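Local structure of alpha-catenin-like protein hmp-1 (Caenorhabditis elegans, 5H5M) at residues E187-A190 and P191-Q195; T128-I131 and L132-E135; R225-T228 and T229-N233. The protein works as the alpha-catenin of the cadherin-catenin complex at adherens junctions and is required for cell migration and cell shape changes in embryonic body enclosure and elongation. All blocks are in the same frame, centred on the assembly; numbering follows the deposited sequence.

Interaction 1: residues E187-A190 and P191-Q195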
ATOM      1  N   GLU A 187      -8.997 -14.415  -7.830  1.00 15.99           N
ATOM      2  CA  GLU A 187     -10.407 -14.295  -7.481  1.00 25.70           C
ATOM      3  C   GLU A 187     -11.149 -15.604  -7.756  1.00 28.67           C
ATOM      4  O   GLU A 187     -12.062 -15.992  -7.023  1.00 21.44           O
ATOM      5  CB  GLU A 187     -11.039 -13.145  -8.264  1.00 16.90           C
ATOM      6  CG  GLU A 187     -12.525 -12.953  -8.040  1.00 17.99           C
ATOM      7  CD  GLU A 187     -13.068 -11.777  -8.829  1.00 32.25           C
ATOM      8  OE1 GLU A 187     -12.942 -11.785 -10.074  1.00 27.83           O
ATOM      9  OE2 GLU A 187     -13.608 -10.840  -8.205  1.00 28.14           O
ATOM     10  N   LYS A 188     -10.738 -16.278  -8.823  1.00 22.49           N
ATOM     11  CA  LYS A 188     -11.297 -17.565  -9.205  1.00 22.34           C
ATOM     12  C   LYS A 188     -10.820 -18.684  -8.276  1.00 28.54           C
ATOM     13  O   LYS A 188     -11.602 -19.526  -7.835  1.00 32.09           O
ATOM     14  CB  LYS A 188     -10.914 -17.870 -10.653  1.00 34.96           C
ATOM     15  CG  LYS A 188     -11.315 -19.231 -11.170  1.00 47.76           C
ATOM     16  CD  LYS A 188     -10.845 -19.395 -12.609  1.00 57.85           C
ATOM     17  CE  LYS A 188     -11.247 -18.191 -13.453  1.00 61.64           C
ATOM     18  NZ  LYS A 188     -10.589 -18.191 -14.792  1.00 68.42           N
ATOM     19  N   LEU A 189      -9.527 -18.669  -7.975  1.00 25.94           N
ATOM     20  CA  LEU A 189      -8.876 -19.730  -7.214  1.00 22.33           C
ATOM     21  C   LEU A 189      -9.232 -19.735  -5.719  1.00 34.50           C
ATOM     22  O   LEU A 189      -9.338 -20.802  -5.102  1.00 19.23           O
ATOM     23  CB  LEU A 189      -7.360 -19.605  -7.388  1.00 18.68           C
ATOM     24  CG  LEU A 189      -6.451 -20.712  -6.859  1.00 36.39           C
ATOM     25  CD1 LEU A 189      -6.818 -22.052  -7.472  1.00 32.47           C
ATOM     26  CD2 LEU A 189      -4.998 -20.372  -7.144  1.00 42.26           C
ATOM     27  N   ALA A 190      -9.419 -18.545  -5.151  1.00 20.85           N
ATOM     28  CA  ALA A 190      -9.633 -18.374  -3.711  1.00 23.77           C
ATOM     29  C   ALA A 190     -10.751 -19.243  -3.101  1.00 23.52           C
ATOM     30  O   ALA A 190     -10.526 -19.892  -2.082  1.00 23.28           O
ATOM     31  CB  ALA A 190      -9.897 -16.897  -3.399  1.00 17.06           C
ATOM     32  N   PRO A 191     -11.957 -19.257  -3.703  1.00 24.93           N
ATOM     33  CA  PRO A 191     -12.985 -20.083  -3.055  1.00 20.40           C
ATOM     34  C   PRO A 191     -12.699 -21.578  -3.193  1.00 26.72           C
ATOM     35  O   PRO A 191     -13.187 -22.379  -2.393  1.00 23.71           O
ATOM     36  CB  PRO A 191     -14.274 -19.710  -3.802  1.00 21.12           C
ATOM     37  CG  PRO A 191     -13.945 -18.484  -4.608  1.00 20.69           C
ATOM     38  CD  PRO A 191     -12.484 -18.565  -4.893  1.00 22.48           C
ATOM     39  N   GLN A 192     -11.919 -21.942  -4.204  1.00 29.05           N
ATOM     40  CA  GLN A 192     -11.558 -23.336  -4.421  1.00 29.60           C
ATOM     41  C   GLN A 192     -10.497 -23.770  -3.419  1.00 28.34           C
ATOM     42  O   GLN A 192     -10.525 -24.900  -2.926  1.00 33.26           O
ATOM     43  CB  GLN A 192     -11.061 -23.547  -5.853  1.00 30.00           C
ATOM     44  CG  GLN A 192     -12.059 -23.113  -6.912  1.00 30.90           C
ATOM     45  CD  GLN A 192     -11.500 -23.215  -8.319  1.00 40.52           C
ATOM     46  OE1 GLN A 192     -10.335 -23.559  -8.515  1.00 50.90           O
ATOM     47  NE2 GLN A 192     -12.333 -22.914  -9.308  1.00 36.37           N
ATOM     48  N   VAL A 193      -9.563 -22.868  -3.126  1.00 32.32           N
ATOM     49  CA  VAL A 193      -8.550 -23.113  -2.105  1.00 23.72           C
ATOM     50  C   VAL A 193      -9.221 -23.333  -0.753  1.00 24.76           C
ATOM     51  O   VAL A 193      -8.870 -24.255  -0.018  1.00 33.49           O
ATOM     52  CB  VAL A 193      -7.547 -21.945  -1.997  1.00 29.75           C
ATOM     53  CG1 VAL A 193      -6.623 -22.139  -0.799  1.00 21.98           C
ATOM     54  CG2 VAL A 193      -6.741 -21.815  -3.276  1.00 25.69           C
ATOM     55  N   ALA A 194     -10.200 -22.489  -0.441  1.00 35.06           N
ATOM     56  CA  ALA A 194     -10.959 -22.613   0.799  1.00 38.32           C
ATOM     57  C   ALA A 194     -11.636 -23.978   0.902  1.00 29.90           C
ATOM     58  O   ALA A 194     -11.512 -24.662   1.915  1.00 27.34           O
ATOM     59  CB  ALA A 194     -11.992 -21.501   0.904  1.00 33.93           C
ATOM     60  N   GLN A 195     -12.339 -24.369  -0.156  1.00 24.39           N
ATOM     61  CA  GLN A 195     -13.046 -25.646  -0.183  1.00 28.01           C
ATOM     62  C   GLN A 195     -12.104 -26.845  -0.082  1.00 31.65           C
ATOM     63  O   GLN A 195     -12.455 -27.862   0.515  1.00 45.41           O
ATOM     64  CB  GLN A 195     -13.892 -25.759  -1.455  1.00 29.96           C
ATOM     65  CG  GLN A 195     -15.071 -24.803  -1.491  1.00 36.39           C
ATOM     66  CD  GLN A 195     -15.979 -24.951  -0.283  1.00 40.49           C
ATOM     67  OE1 GLN A 195     -16.269 -26.063   0.161  1.00 51.35           O
ATOM     68  NE2 GLN A 195     -16.430 -23.827   0.258  1.00 39.93           N
TER
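Ala-190 and Pro-191 meet in the middle of helix 173-202 at a proline kink, within the helical bundle of this vinculin/alpha-catenin family domain. Pro-191 has no N-H, so its bond to the carbonyl one turn back is missing, and that carbonyl, Glu-187 O, instead faces the ring carbon Pro-191 CD at 3.4 Å. Gln-192 N, 4.4 Å from Lys-188 O, bonds weakly to Leu-189 O in an i to i-3 bond (3.0 Å, 123°) in place of the i to i-4 one. The regular i to i-4 pattern resumes at Val-193 N, which reaches Leu-189 O over 2.9 Å (158°), and continues with Ala-194 N to Ala-190 O at 3.1 Å. Leu-189 O thus accepts one good bond and one weak one.

Leu-189 holds CG anti to its own N (chi1 -171°), and the branch point lies 3.8 Å from Val-193 CG2, the methyl that Val-193 keeps beside its backbone N and turned back along the helix. Gln-192, extended beyond CG, crosses Leu-189 at about a right angle and brings OE1 to 4.0 Å from Leu-189 CD1.

Glu-187 points away from 191-195 and forms a salt bridge through OE1 with Arg-164. The buried Ala-190, Val-193 and Ala-194 pack on Ala-156, Phe-152 and Ser-149 of helix 142-166. On helix 207-233, Leu-189 and Ala-190 touch Trp-220, and Leu-189 and Gln-192 touch Tyr-216.

Interaction 2: residues T128-I131 and L132-E135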
ATOM      1  N   THR A 128       0.553 -16.026   5.983  1.00 27.90           N
ATOM      2  CA  THR A 128      -0.084 -16.528   7.203  1.00 29.64           C
ATOM      3  C   THR A 128      -1.556 -16.959   7.084  1.00 28.48           C
ATOM      4  O   THR A 128      -1.917 -18.012   7.611  1.00 37.43           O
ATOM      5  CB  THR A 128       0.020 -15.482   8.341  1.00 36.61           C
ATOM      6  OG1 THR A 128       1.393 -15.120   8.538  1.00 42.02           O
ATOM      7  CG2 THR A 128      -0.536 -16.039   9.641  1.00 33.78           C
ATOM      8  N   PRO A 129      -2.412 -16.166   6.406  1.00 33.56           N
ATOM      9  CA  PRO A 129      -3.820 -16.586   6.367  1.00 27.82           C
ATOM     10  C   PRO A 129      -4.047 -17.983   5.783  1.00 35.73           C
ATOM     11  O   PRO A 129      -4.883 -18.720   6.306  1.00 33.77           O
ATOM     12  CB  PRO A 129      -4.478 -15.527   5.479  1.00 30.04           C
ATOM     13  CG  PRO A 129      -3.623 -14.325   5.632  1.00 40.07           C
ATOM     14  CD  PRO A 129      -2.222 -14.846   5.769  1.00 35.39           C
ATOM     15  N   LEU A 130      -3.317 -18.338   4.728  1.00 38.23           N
ATOM     16  CA  LEU A 130      -3.461 -19.660   4.126  1.00 31.32           C
ATOM     17  C   LEU A 130      -2.797 -20.734   4.984  1.00 30.83           C
ATOM     18  O   LEU A 130      -3.315 -21.843   5.110  1.00 28.97           O
ATOM     19  CB  LEU A 130      -2.873 -19.684   2.714  1.00 26.61           C
ATOM     20  CG  LEU A 130      -3.030 -21.022   1.987  1.00 30.17           C
ATOM     21  CD1 LEU A 130      -4.482 -21.474   2.019  1.00 25.18           C
ATOM     22  CD2 LEU A 130      -2.524 -20.935   0.554  1.00 32.78           C
ATOM     23  N   ILE A 131      -1.652 -20.399   5.571  1.00 34.33           N
ATOM     24  CA  ILE A 131      -0.934 -21.328   6.434  1.00 30.90           C
ATOM     25  C   ILE A 131      -1.773 -21.713   7.647  1.00 35.92           C
ATOM     26  O   ILE A 131      -1.867 -22.889   7.997  1.00 40.69           O
ATOM     27  CB  ILE A 131       0.410 -20.735   6.901  1.00 41.55           C
ATOM     28  CG1 ILE A 131       1.344 -20.550   5.707  1.00 40.51           C
ATOM     29  CG2 ILE A 131       1.061 -21.630   7.944  1.00 35.81           C
ATOM     30  CD1 ILE A 131       1.562 -21.818   4.908  1.00 42.51           C
ATOM     31  N   LEU A 132      -2.392 -20.721   8.280  1.00 41.95           N
ATOM     32  CA  LEU A 132      -3.265 -20.984   9.420  1.00 45.26           C
ATOM     33  C   LEU A 132      -4.464 -21.828   9.002  1.00 46.46           C
ATOM     34  O   LEU A 132      -4.942 -22.665   9.771  1.00 45.20           O
ATOM     35  CB  LEU A 132      -3.735 -19.674  10.057  1.00 34.20           C
ATOM     36  CG  LEU A 132      -2.674 -18.883  10.824  1.00 50.99           C
ATOM     37  CD1 LEU A 132      -3.284 -17.649  11.472  1.00 45.81           C
ATOM     38  CD2 LEU A 132      -1.989 -19.761  11.865  1.00 39.40           C
ATOM     39  N   LEU A 133      -4.945 -21.607   7.782  1.00 36.15           N
ATOM     40  CA  LEU A 133      -6.059 -22.385   7.252  1.00 39.73           C
ATOM     41  C   LEU A 133      -5.665 -23.851   7.100  1.00 39.47           C
ATOM     42  O   LEU A 133      -6.357 -24.742   7.592  1.00 47.49           O
ATOM     43  CB  LEU A 133      -6.527 -21.817   5.907  1.00 27.16           C
ATOM     44  CG  LEU A 133      -7.646 -22.571   5.186  1.00 26.51           C
ATOM     45  CD1 LEU A 133      -8.839 -22.782   6.100  1.00 27.83           C
ATOM     46  CD2 LEU A 133      -8.071 -21.834   3.918  1.00 24.73           C
ATOM     47  N   ILE A 134      -4.543 -24.087   6.426  1.00 31.78           N
ATOM     48  CA  ILE A 134      -4.055 -25.438   6.169  1.00 32.17           C
ATOM     49  C   ILE A 134      -3.777 -26.207   7.459  1.00 38.79           C
ATOM     50  O   ILE A 134      -4.127 -27.380   7.576  1.00 51.18           O
ATOM     51  CB  ILE A 134      -2.772 -25.408   5.311  1.00 35.41           C
ATOM     52  CG1 ILE A 134      -3.060 -24.762   3.957  1.00 33.96           C
ATOM     53  CG2 ILE A 134      -2.210 -26.808   5.116  1.00 33.65           C
ATOM     54  CD1 ILE A 134      -1.904 -24.822   2.992  1.00 46.35           C
ATOM     55  N   GLU A 135      -3.154 -25.539   8.426  1.00 42.78           N
ATOM     56  CA  GLU A 135      -2.793 -26.184   9.684  1.00 52.33           C
ATOM     57  C   GLU A 135      -4.031 -26.590  10.484  1.00 52.37           C
ATOM     58  O   GLU A 135      -4.045 -27.640  11.124  1.00 59.16           O
ATOM     59  CB  GLU A 135      -1.894 -25.267  10.518  1.00 40.92           C
ATOM     60  CG  GLU A 135      -0.519 -25.036   9.906  1.00 54.57           C
ATOM     61  CD  GLU A 135       0.403 -24.239  10.812  1.00 71.09           C
ATOM     62  OE1 GLU A 135      -0.031 -23.857  11.920  1.00 74.67           O
ATOM     63  OE2 GLU A 135       1.565 -23.996  10.419  1.00 76.30           O
TER
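Leu-132 and Thr-128 are joined by backbone and side chain together at the start of helix 128-137. Leu-132 N donates to Thr-128 O over 2.8 Å in an almost linear bond (173°), with the donor close to the line of the C=O bond. Leu-133 N reaches Pro-129 O less well, at 3.2 Å and 144°, approaching from above the carbonyl plane and not on a lone pair. Regularity is regained with Ile-134 N to Leu-130 O (2.9 Å) and Glu-135 N to Ile-131 O (3.0 Å), so each of the four carbonyls of 128-131 receives an amide hydrogen from the next turn. The hydroxyl OG1 of Thr-128 is hydrogen-bonded to Asp-125 OD2, just before the helix.

The short helix belongs to the helical-bundle architecture of the vinculin/alpha-catenin family, and its apolar side chains divide between neighbours: Leu-133 packs on Thr-145 of helix 142-166 and Ala-197 of helix 173-202, Ile-134 on Met-213 of helix 207-233.

Along the helix itself, Thr-128 CG2 stands anti to its backbone N (chi1 -55° for OG1) and lies alongside Leu-132, 3.7 Å from CD1. Leu-130 passes at a slant over both Leu-133 and Ile-134, its CD1 lying 4.1 Å from Ile-134 CG1. The exposed Glu-135, extended beyond CG, slants across Ile-131, with OE2 3.5 Å from Ile-131 CG2.

Interaction 3: residues R225-T228 and T229-N233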
ATOM      1  N   ARG A 225       2.700 -14.407  -5.554  1.00 26.24           N
ATOM      2  CA  ARG A 225       4.075 -13.964  -5.757  1.00 20.86           C
ATOM      3  C   ARG A 225       4.188 -13.161  -7.051  1.00 27.76           C
ATOM      4  O   ARG A 225       4.825 -12.109  -7.095  1.00 25.22           O
ATOM      5  CB  ARG A 225       5.024 -15.164  -5.782  1.00 23.17           C
ATOM      6  CG  ARG A 225       6.492 -14.807  -5.949  1.00 38.57           C
ATOM      7  CD  ARG A 225       7.382 -16.025  -5.730  1.00 60.23           C
ATOM      8  NE  ARG A 225       7.309 -16.515  -4.354  1.00 78.09           N
ATOM      9  CZ  ARG A 225       6.675 -17.623  -3.979  1.00 77.86           C
ATOM     10  NH1 ARG A 225       6.055 -18.375  -4.879  1.00 72.03           N
ATOM     11  NH2 ARG A 225       6.663 -17.984  -2.702  1.00 76.03           N
ATOM     12  N   LEU A 226       3.553 -13.674  -8.099  1.00 24.81           N
ATOM     13  CA  LEU A 226       3.480 -12.996  -9.384  1.00 28.54           C
ATOM     14  C   LEU A 226       2.830 -11.619  -9.239  1.00 23.25           C
ATOM     15  O   LEU A 226       3.342 -10.623  -9.741  1.00 25.08           O
ATOM     16  CB  LEU A 226       2.695 -13.852 -10.383  1.00 30.83           C
ATOM     17  CG  LEU A 226       2.341 -13.208 -11.723  1.00 32.87           C
ATOM     18  CD1 LEU A 226       3.606 -12.748 -12.388  1.00 34.74           C
ATOM     19  CD2 LEU A 226       1.604 -14.183 -12.625  1.00 35.55           C
ATOM     20  N   LEU A 227       1.700 -11.577  -8.543  1.00 20.60           N
ATOM     21  CA  LEU A 227       0.939 -10.346  -8.381  1.00 20.45           C
ATOM     22  C   LEU A 227       1.713  -9.316  -7.566  1.00 26.54           C
ATOM     23  O   LEU A 227       1.716  -8.126  -7.891  1.00 24.99           O
ATOM     24  CB  LEU A 227      -0.408 -10.638  -7.718  1.00 25.16           C
ATOM     25  CG  LEU A 227      -1.216  -9.411  -7.288  1.00 22.71           C
ATOM     26  CD1 LEU A 227      -1.586  -8.574  -8.496  1.00 16.22           C
ATOM     27  CD2 LEU A 227      -2.458  -9.815  -6.502  1.00 20.24           C
ATOM     28  N   THR A 228       2.368  -9.782  -6.509  1.00 22.97           N
ATOM     29  CA  THR A 228       3.138  -8.903  -5.637  1.00 26.47           C
ATOM     30  C   THR A 228       4.287  -8.272  -6.408  1.00 25.59           C
ATOM     31  O   THR A 228       4.549  -7.075  -6.284  1.00 20.93           O
ATOM     32  CB  THR A 228       3.693  -9.658  -4.417  1.00 25.93           C
ATOM     33  OG1 THR A 228       2.630 -10.361  -3.763  1.00 23.58           O
ATOM     34  CG2 THR A 228       4.337  -8.685  -3.438  1.00 18.65           C
ATOM     35  N   THR A 229       4.960  -9.082  -7.217  1.00 25.23           N
ATOM     36  CA  THR A 229       6.060  -8.598  -8.034  1.00 24.08           C
ATOM     37  C   THR A 229       5.567  -7.560  -9.039  1.00 30.22           C
ATOM     38  O   THR A 229       6.170  -6.497  -9.196  1.00 35.89           O
ATOM     39  CB  THR A 229       6.748  -9.741  -8.792  1.00 23.00           C
ATOM     40  OG1 THR A 229       7.258 -10.692  -7.853  1.00 38.58           O
ATOM     41  CG2 THR A 229       7.905  -9.200  -9.619  1.00 25.31           C
ATOM     42  N   ALA A 230       4.464  -7.871  -9.713  1.00 18.23           N
ATOM     43  CA  ALA A 230       3.917  -6.970 -10.723  1.00 29.39           C
ATOM     44  C   ALA A 230       3.522  -5.619 -10.119  1.00 23.67           C
ATOM     45  O   ALA A 230       3.777  -4.573 -10.717  1.00 25.27           O
ATOM     46  CB  ALA A 230       2.732  -7.616 -11.413  1.00 20.36           C
ATOM     47  N   LEU A 231       2.922  -5.646  -8.930  1.00 25.70           N
ATOM     48  CA  LEU A 231       2.515  -4.425  -8.232  1.00 29.68           C
ATOM     49  C   LEU A 231       3.693  -3.554  -7.800  1.00 28.02           C
ATOM     50  O   LEU A 231       3.619  -2.326  -7.869  1.00 29.40           O
ATOM     51  CB  LEU A 231       1.663  -4.766  -7.007  1.00 20.41           C
ATOM     52  CG  LEU A 231       0.202  -5.110  -7.294  1.00 19.56           C
ATOM     53  CD1 LEU A 231      -0.501  -5.502  -6.015  1.00 21.80           C
ATOM     54  CD2 LEU A 231      -0.508  -3.939  -7.956  1.00 18.59           C
ATOM     55  N   ASP A 232       4.772  -4.184  -7.344  1.00 23.92           N
ATOM     56  CA  ASP A 232       5.978  -3.444  -6.975  1.00 23.62           C
ATOM     57  C   ASP A 232       6.565  -2.735  -8.196  1.00 21.22           C
ATOM     58  O   ASP A 232       7.214  -1.700  -8.070  1.00 25.97           O
ATOM     59  CB  ASP A 232       7.027  -4.374  -6.350  1.00 26.98           C
ATOM     60  CG  ASP A 232       6.600  -4.917  -4.993  1.00 39.42           C
ATOM     61  OD1 ASP A 232       5.754  -4.276  -4.332  1.00 39.69           O
ATOM     62  OD2 ASP A 232       7.116  -5.981  -4.583  1.00 37.22           O
ATOM     63  N   ASN A 233       6.320  -3.297  -9.376  1.00 20.99           N
ATOM     64  CA  ASN A 233       6.843  -2.739 -10.619  1.00 25.14           C
ATOM     65  C   ASN A 233       6.075  -1.519 -11.127  1.00 26.71           C
ATOM     66  O   ASN A 233       6.587  -0.772 -11.957  1.00 31.33           O
ATOM     67  CB  ASN A 233       6.867  -3.814 -11.706  1.00 20.57           C
ATOM     68  CG  ASN A 233       8.195  -4.535 -11.774  1.00 27.94           C
ATOM     69  OD1 ASN A 233       8.286  -5.727 -11.485  1.00 34.52           O
ATOM     70  ND2 ASN A 233       9.239  -3.809 -12.157  1.00 29.98           N
TER
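The carboxylate of Asp-232 lies flat against the backbone oxygen of Thr-228, which sits almost directly above Asp-232 CG at 3.2 Å. Thr-228 CG2 is on the same side, displaced along the plane toward OD2, 4.0 Å away. The two acceptors Thr-228 O and Asp-232 OD2, 3.3 Å apart, are probably an unfavourable pair, which the salt bridge of OD1 to Arg-289 would probably offset. Thr-228 O is itself taken by Asp-232 N (3.1 Å, 158°), and Thr-228 OG1 is hydrogen-bonded to Val-224 O one turn earlier.

On the inner side, Leu-227 and Leu-231 run side by side in the same direction. With Leu-231 CG anti to its carbonyl carbon (chi1 -79°), the branch point leans back to 3.4 Å from Leu-227 O and 4.1 Å from Leu-227 CD1. Leu-227, Thr-228 and Leu-231 all touch Phe-123. Cutting Leu-231 back to an alanine is likely to take away the branch that lies along Leu-227 CD1, opening a gap on the Phe-123 side.

In this regular i to i-4 turn near the end of helix 207-233, the leucines face neighbouring bundle helices, Leu-227 meeting Leu-186 of helix 173-202 and Ala-163 of helix 142-166, Leu-231 meeting Ser-166, while Asp-232 bridges to helix 276-300, also touching Val-293.

In the fold
Along the chain the order is interaction 2, interaction 1, interaction 3, on helices 128-137, 173-202 and 207-233, and side chains from all three rest on helix 142-166. Interactions 1 and 2 have centres 14 Å apart and touch directly, Val-193 CG1 packing 3.6 Å from Leu-130 CD1. Interaction 3 stands apart, its centre 20 Å from that of interaction 1 and 21 Å from that of interaction 2, without contact to either. It also lies nearer the middle of the chain, where helix 207-233 meets helix 276-300. The pattern is consistent with a four-helix bundle of the M domain; Val-193 and Leu-130 are both buried, consistent with a shared core in that part of it.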